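Local coordinates for protein type II restriction enzyme AgeI (Thalassobius gelatinovorus, PDB 5DWA) that recognises the double-stranded DNA sequence 5'-ACCGGT-3' and cleaves it after the first A, dimerising to do so, at residues P180-M185 against G232-C237; H256-G261 against D266-D271. One frame throughout, in Å; residues are numbered along the deposited sequence.

Contact 1. Residues P180-M185 against G232-C237; sequences PASRIM and GDFSAC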
loop_
_atom_site.group_PDB
_atom_site.type_symbol
_atom_site.label_atom_id
_atom_site.label_comp_id
_atom_site.label_asym_id
_atom_site.label_seq_id
_atom_site.Cartn_x
_atom_site.Cartn_y
_atom_site.Cartn_z
ATOM N N PRO A 180 -8.591 10.090 4.226
ATOM C CA PRO A 180 -8.697 10.867 5.470
ATOM C C PRO A 180 -7.975 12.215 5.391
ATOM O O PRO A 180 -8.530 13.208 5.842
ATOM C CB PRO A 180 -8.051 9.947 6.514
ATOM C CG PRO A 180 -8.233 8.565 5.949
ATOM C CD PRO A 180 -8.039 8.743 4.472
ATOM N N ALA A 181 -6.781 12.253 4.807
ATOM C CA ALA A 181 -6.081 13.522 4.617
ATOM C C ALA A 181 -6.932 14.486 3.805
ATOM O O ALA A 181 -7.036 15.666 4.130
ATOM C CB ALA A 181 -4.739 13.300 3.931
ATOM N N SER A 182 -7.548 13.977 2.746
ATOM C CA SER A 182 -8.321 14.818 1.852
ATOM C C SER A 182 -9.530 15.418 2.555
ATOM O O SER A 182 -9.824 16.601 2.393
ATOM C CB SER A 182 -8.762 14.024 0.623
ATOM O OG SER A 182 -9.421 14.872 -0.298
ATOM N N ARG A 183 -10.233 14.600 3.328
ATOM C CA ARG A 183 -11.389 15.092 4.059
ATOM C C ARG A 183 -10.986 16.167 5.058
ATOM O O ARG A 183 -11.691 17.160 5.236
ATOM C CB ARG A 183 -12.089 13.943 4.780
ATOM C CG ARG A 183 -12.823 13.005 3.859
ATOM C CD ARG A 183 -13.495 11.902 4.653
ATOM N NE ARG A 183 -14.153 10.936 3.783
ATOM C CZ ARG A 183 -14.689 9.797 4.208
ATOM N NH1 ARG A 183 -14.647 9.484 5.497
ATOM N NH2 ARG A 183 -15.268 8.976 3.347
ATOM N N ILE A 184 -9.841 15.968 5.705
ATOM C CA ILE A 184 -9.338 16.944 6.666
ATOM C C ILE A 184 -9.025 18.264 5.960
ATOM O O ILE A 184 -9.417 19.338 6.418
ATOM C CB ILE A 184 -8.090 16.407 7.393
ATOM C CG1 ILE A 184 -8.495 15.307 8.378
ATOM C CG2 ILE A 184 -7.354 17.521 8.123
ATOM C CD1 ILE A 184 -7.341 14.427 8.844
ATOM N N MET A 185 -8.325 18.180 4.831
ATOM C CA MET A 185 -8.018 19.368 4.049
ATOM C C MET A 185 -9.264 20.134 3.601
ATOM O O MET A 185 -9.328 21.353 3.742
ATOM C CB MET A 185 -7.183 18.986 2.829
ATOM C CG MET A 185 -5.806 18.478 3.184
ATOM S SD MET A 185 -4.940 17.734 1.783
ATOM C CE MET A 185 -4.838 19.155 0.698
ATOM N N GLY A 232 -17.685 12.171 -2.345
ATOM C CA GLY A 232 -17.067 13.484 -2.461
ATOM C C GLY A 232 -15.777 13.622 -1.676
ATOM O O GLY A 232 -15.531 14.652 -1.041
ATOM N N ASP A 233 -14.941 12.589 -1.735
ATOM C CA ASP A 233 -13.733 12.532 -0.913
ATOM C C ASP A 233 -12.605 13.450 -1.401
ATOM O O ASP A 233 -11.615 13.618 -0.697
ATOM C CB ASP A 233 -13.215 11.094 -0.837
ATOM C CG ASP A 233 -14.081 10.202 0.034
ATOM O OD1 ASP A 233 -14.758 10.734 0.940
ATOM O OD2 ASP A 233 -14.072 8.971 -0.184
ATOM N N PHE A 234 -12.753 14.025 -2.596
ATOM C CA PHE A 234 -11.763 14.949 -3.171
ATOM C C PHE A 234 -12.468 16.133 -3.823
ATOM O O PHE A 234 -13.620 16.021 -4.241
ATOM C CB PHE A 234 -10.870 14.245 -4.215
ATOM C CG PHE A 234 -10.088 13.101 -3.661
ATOM C CD1 PHE A 234 -8.840 13.305 -3.096
ATOM C CD2 PHE A 234 -10.609 11.817 -3.681
ATOM C CE1 PHE A 234 -8.124 12.249 -2.563
ATOM C CE2 PHE A 234 -9.901 10.756 -3.155
ATOM C CZ PHE A 234 -8.652 10.968 -2.598
ATOM N N SER A 235 -11.776 17.266 -3.912
ATOM C CA SER A 235 -12.351 18.462 -4.525
ATOM C C SER A 235 -12.655 18.209 -5.992
ATOM O O SER A 235 -13.658 18.682 -6.530
ATOM C CB SER A 235 -11.404 19.656 -4.391
ATOM O OG SER A 235 -11.139 19.946 -3.034
ATOM N N ALA A 236 -11.755 17.466 -6.627
ATOM C CA ALA A 236 -11.851 17.124 -8.039
ATOM C C ALA A 236 -10.803 16.076 -8.342
ATOM O O ALA A 236 -9.844 15.926 -7.596
ATOM C CB ALA A 236 -11.647 18.337 -8.914
ATOM N N CYS A 237 -11.011 15.338 -9.426
ATOM C CA CYS A 237 -10.049 14.344 -9.869
ATOM C C CYS A 237 -9.690 14.606 -11.319
ATOM O O CYS A 237 -10.568 14.839 -12.160
ATOM C CB CYS A 237 -10.617 12.929 -9.698
ATOM S SG CYS A 237 -9.598 11.595 -10.413
#
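Ser182 faces Phe234 and Arg183 faces Asp233, each pair with CA atoms 6.1 Å apart, where helix 178-187 passes the turn that leads into strand 236-239. The turn starts at Gly232, which leaves helix 223-230 with positive phi. Ser182 puts its hydroxyl anti to the backbone nitrogen (chi1 -175°), and from there OG donates to the main-chain Asp233 O at 2.6 Å, in the plane of that carbonyl. The same OG sits 3.3 Å from Phe234 CD1, approaching the ring obliquely, and is also hydrogen-bonded to Ser192 OG. The Phe234 ring also meets His166 edge-to-face. One helix position further on, Arg183 runs extended from CG to NE alongside Asp233. NE and NH2 both grip a single oxygen: Asp233 OD1 lies 2.9 Å from Arg183 NE and 3.0 Å from Arg183 NH2. OD1 stays in the guanidinium plane, at its edge, but the two nitrogens come from one face of the carboxylate, whose plane is turned 51° from the guanidinium. In this PD-(D/E)XK nuclease the contact ties the helix before strand 191-196 to the entry of the neighbouring strand 236-239. A short buried hydroxyl-carbonyl bond fixes the backbone of the turn, while a side-on salt bridge from the exposed Arg183, on which Val136 of the second subunit packs, holds the buried Asp233 by one oxygen.

Contact 2. Residues H256-G261 against D266-D271; sequences HIYVSG and DDEFTD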
loop_
_atom_site.group_PDB
_atom_site.type_symbol
_atom_site.label_atom_id
_atom_site.label_comp_id
_atom_site.label_asym_id
_atom_site.label_seq_id
_atom_site.Cartn_x
_atom_site.Cartn_y
_atom_site.Cartn_z
ATOM N N HIS A 256 -16.186 15.910 -9.466
ATOM C CA HIS A 256 -16.069 15.335 -10.797
ATOM C C HIS A 256 -14.711 14.724 -11.098
ATOM O O HIS A 256 -13.700 15.116 -10.523
ATOM C CB HIS A 256 -16.379 16.404 -11.840
ATOM C CG HIS A 256 -17.814 16.821 -11.862
ATOM N ND1 HIS A 256 -18.383 17.585 -10.866
ATOM C CD2 HIS A 256 -18.798 16.572 -12.757
ATOM C CE1 HIS A 256 -19.658 17.792 -11.150
ATOM N NE2 HIS A 256 -19.934 17.189 -12.293
ATOM N N ILE A 257 -14.727 13.740 -11.991
ATOM C CA ILE A 257 -13.527 13.210 -12.627
ATOM C C ILE A 257 -13.387 13.855 -14.005
ATOM O O ILE A 257 -14.307 13.778 -14.834
ATOM C CB ILE A 257 -13.587 11.677 -12.766
ATOM C CG1 ILE A 257 -13.531 11.006 -11.394
ATOM C CG2 ILE A 257 -12.447 11.165 -13.638
ATOM C CD1 ILE A 257 -14.114 9.605 -11.373
ATOM N N TYR A 258 -12.250 14.514 -14.225
ATOM C CA TYR A 258 -11.902 15.128 -15.508
ATOM C C TYR A 258 -10.781 14.340 -16.175
ATOM O O TYR A 258 -9.953 13.735 -15.500
ATOM C CB TYR A 258 -11.479 16.589 -15.321
ATOM C CG TYR A 258 -12.545 17.447 -14.682
ATOM C CD1 TYR A 258 -13.600 17.954 -15.434
ATOM C CD2 TYR A 258 -12.508 17.738 -13.323
ATOM C CE1 TYR A 258 -14.586 18.732 -14.850
ATOM C CE2 TYR A 258 -13.487 18.510 -12.734
ATOM C CZ TYR A 258 -14.523 19.004 -13.500
ATOM O OH TYR A 258 -15.496 19.778 -12.906
ATOM N N VAL A 259 -10.760 14.355 -17.502
ATOM C CA VAL A 259 -9.818 13.539 -18.262
ATOM C C VAL A 259 -9.165 14.384 -19.346
ATOM O O VAL A 259 -9.851 15.095 -20.081
ATOM C CB VAL A 259 -10.517 12.316 -18.912
ATOM C CG1 VAL A 259 -9.516 11.455 -19.669
ATOM C CG2 VAL A 259 -11.240 11.481 -17.863
ATOM N N SER A 260 -7.842 14.307 -19.461
ATOM C CA SER A 260 -7.145 15.076 -20.490
ATOM C C SER A 260 -5.804 14.475 -20.847
ATOM O O SER A 260 -5.313 13.577 -20.164
ATOM C CB SER A 260 -6.937 16.526 -20.043
ATOM O OG SER A 260 -5.859 16.641 -19.127
ATOM N N GLY A 261 -5.222 14.984 -21.929
ATOM C CA GLY A 261 -3.834 14.718 -22.241
ATOM C C GLY A 261 -2.965 15.476 -21.254
ATOM O O GLY A 261 -3.470 16.259 -20.442
ATOM N N ASP A 266 -2.734 25.720 -21.230
ATOM C CA ASP A 266 -3.905 25.686 -20.361
ATOM C C ASP A 266 -4.729 24.427 -20.611
ATOM O O ASP A 266 -4.842 23.970 -21.752
ATOM C CB ASP A 266 -4.776 26.927 -20.581
ATOM C CG ASP A 266 -4.075 28.206 -20.186
ATOM O OD1 ASP A 266 -4.494 28.828 -19.188
ATOM O OD2 ASP A 266 -3.099 28.587 -20.866
ATOM N N ASP A 267 -5.295 23.859 -19.548
ATOM C CA ASP A 267 -6.217 22.736 -19.691
ATOM C C ASP A 267 -7.286 22.775 -18.602
ATOM O O ASP A 267 -7.408 23.769 -17.886
ATOM C CB ASP A 267 -5.464 21.393 -19.675
ATOM C CG ASP A 267 -4.688 21.148 -18.386
ATOM O OD1 ASP A 267 -4.811 21.929 -17.423
ATOM O OD2 ASP A 267 -3.948 20.144 -18.328
ATOM N N GLU A 268 -8.068 21.708 -18.485
ATOM C CA GLU A 268 -9.133 21.676 -17.489
ATOM C C GLU A 268 -8.598 21.839 -16.068
ATOM O O GLU A 268 -9.260 22.442 -15.224
ATOM C CB GLU A 268 -9.936 20.385 -17.604
ATOM C CG GLU A 268 -10.844 20.354 -18.819
ATOM C CD GLU A 268 -11.906 19.285 -18.716
ATOM O OE1 GLU A 268 -11.548 18.090 -18.680
ATOM O OE2 GLU A 268 -13.101 19.643 -18.659
ATOM N N PHE A 269 -7.404 21.315 -15.806
ATOM C CA PHE A 269 -6.806 21.428 -14.477
ATOM C C PHE A 269 -6.439 22.875 -14.146
ATOM O O PHE A 269 -6.798 23.382 -13.078
ATOM C CB PHE A 269 -5.574 20.524 -14.356
ATOM C CG PHE A 269 -4.837 20.675 -13.050
ATOM C CD1 PHE A 269 -5.433 20.302 -11.856
ATOM C CD2 PHE A 269 -3.551 21.197 -13.015
ATOM C CE1 PHE A 269 -4.759 20.439 -10.651
ATOM C CE2 PHE A 269 -2.874 21.340 -11.810
ATOM C CZ PHE A 269 -3.480 20.952 -10.628
ATOM N N THR A 270 -5.743 23.547 -15.062
ATOM C CA THR A 270 -5.348 24.932 -14.815
ATOM C C THR A 270 -6.580 25.843 -14.780
ATOM O O THR A 270 -6.672 26.726 -13.931
ATOM C CB THR A 270 -4.334 25.443 -15.857
ATOM O OG1 THR A 270 -4.934 25.486 -17.160
ATOM C CG2 THR A 270 -3.116 24.539 -15.888
ATOM N N ASP A 271 -7.535 25.602 -15.674
ATOM C CA ASP A 271 -8.791 26.353 -15.653
ATOM C C ASP A 271 -9.481 26.196 -14.302
ATOM O O ASP A 271 -10.032 27.156 -13.751
ATOM C CB ASP A 271 -9.726 25.893 -16.773
ATOM C CG ASP A 271 -9.260 26.336 -18.146
ATOM O OD1 ASP A 271 -8.406 27.245 -18.231
ATOM O OD2 ASP A 271 -9.758 25.778 -19.145
HETATM O O HOH W 1 -13.005 15.752 -18.745
HETATM O O HOH W 2 -10.041 17.810 -21.268
HETATM O O HOH W 3 -6.604 19.033 -17.452
HETATM O O HOH W 4 -3.024 19.110 -20.545
#
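The Tyr258 ring and the Glu268 carboxylate stand nearly perpendicular, their planes 83° apart, and the two side chains cross at about a right angle. Glu268 OE2 approaches the ring obliquely, 3.7 Å from Tyr258 CD1, and OE1 lies equally near Tyr258 CB; the ring also meets that of Phe238. No direct hydrogen bond joins the segments, and water does the bridging. Water 1 accepts from Val259 N and donates to Glu268 OE1 at 2.8 Å, while water 2 donates both to Val259 O and to Glu268 OE1, 3.0 Å from each. Through these waters OE1 is linked to both the N-H and the C=O of Val259 in strand 257-259, an outermost strand of the chain's mixed sheet; Tyr258 of the strand and Ser260 just after it both make backbone hydrogen bonds with Ser239. Across from the strand, helix 268-277 opens with a capping box. Asp267 holds CG between its backbone N and carbonyl carbon (chi1 60°), which lets OD1 accept from Thr270 N in an almost straight bond (169°). In return Asp267 N donates to Thr270 OG1 at 2.9 Å. The other carboxylate oxygen, Asp267 OD2, is hydrogen-bonded to Tyr104 OH of helix 84-109, and water 4 lies 2.6 Å from it, also near Gly261 O. Between these sites water 3 accepts from Phe269 N in the first turn of the helix and donates to Ser260 OG, whose own proton goes to Gly261 O at 2.8 Å.

In the fold
Contact 1 closes before contact 2 opens along the chain, and their centres lie about 17 Å apart. They meet in the mixed sheet: strands 236-239 and 257-259 are parallel neighbours, and Cys237 of the first makes probable backbone hydrogen bonds with His256 and Tyr258 of the second, while Cys237 CB packs on Ile257 CG1. Contact 1 attaches helix 178-187 at the start of strand 236-239; contact 2 attaches the C-terminal helix 268-277 at the end of strand 257-259. Each of these two neighbouring strands thus has a helix contact at one end, direct in contact 1 and mostly through water in contact 2. The second subunit touches contact 1; no other protein chain touches contact 2.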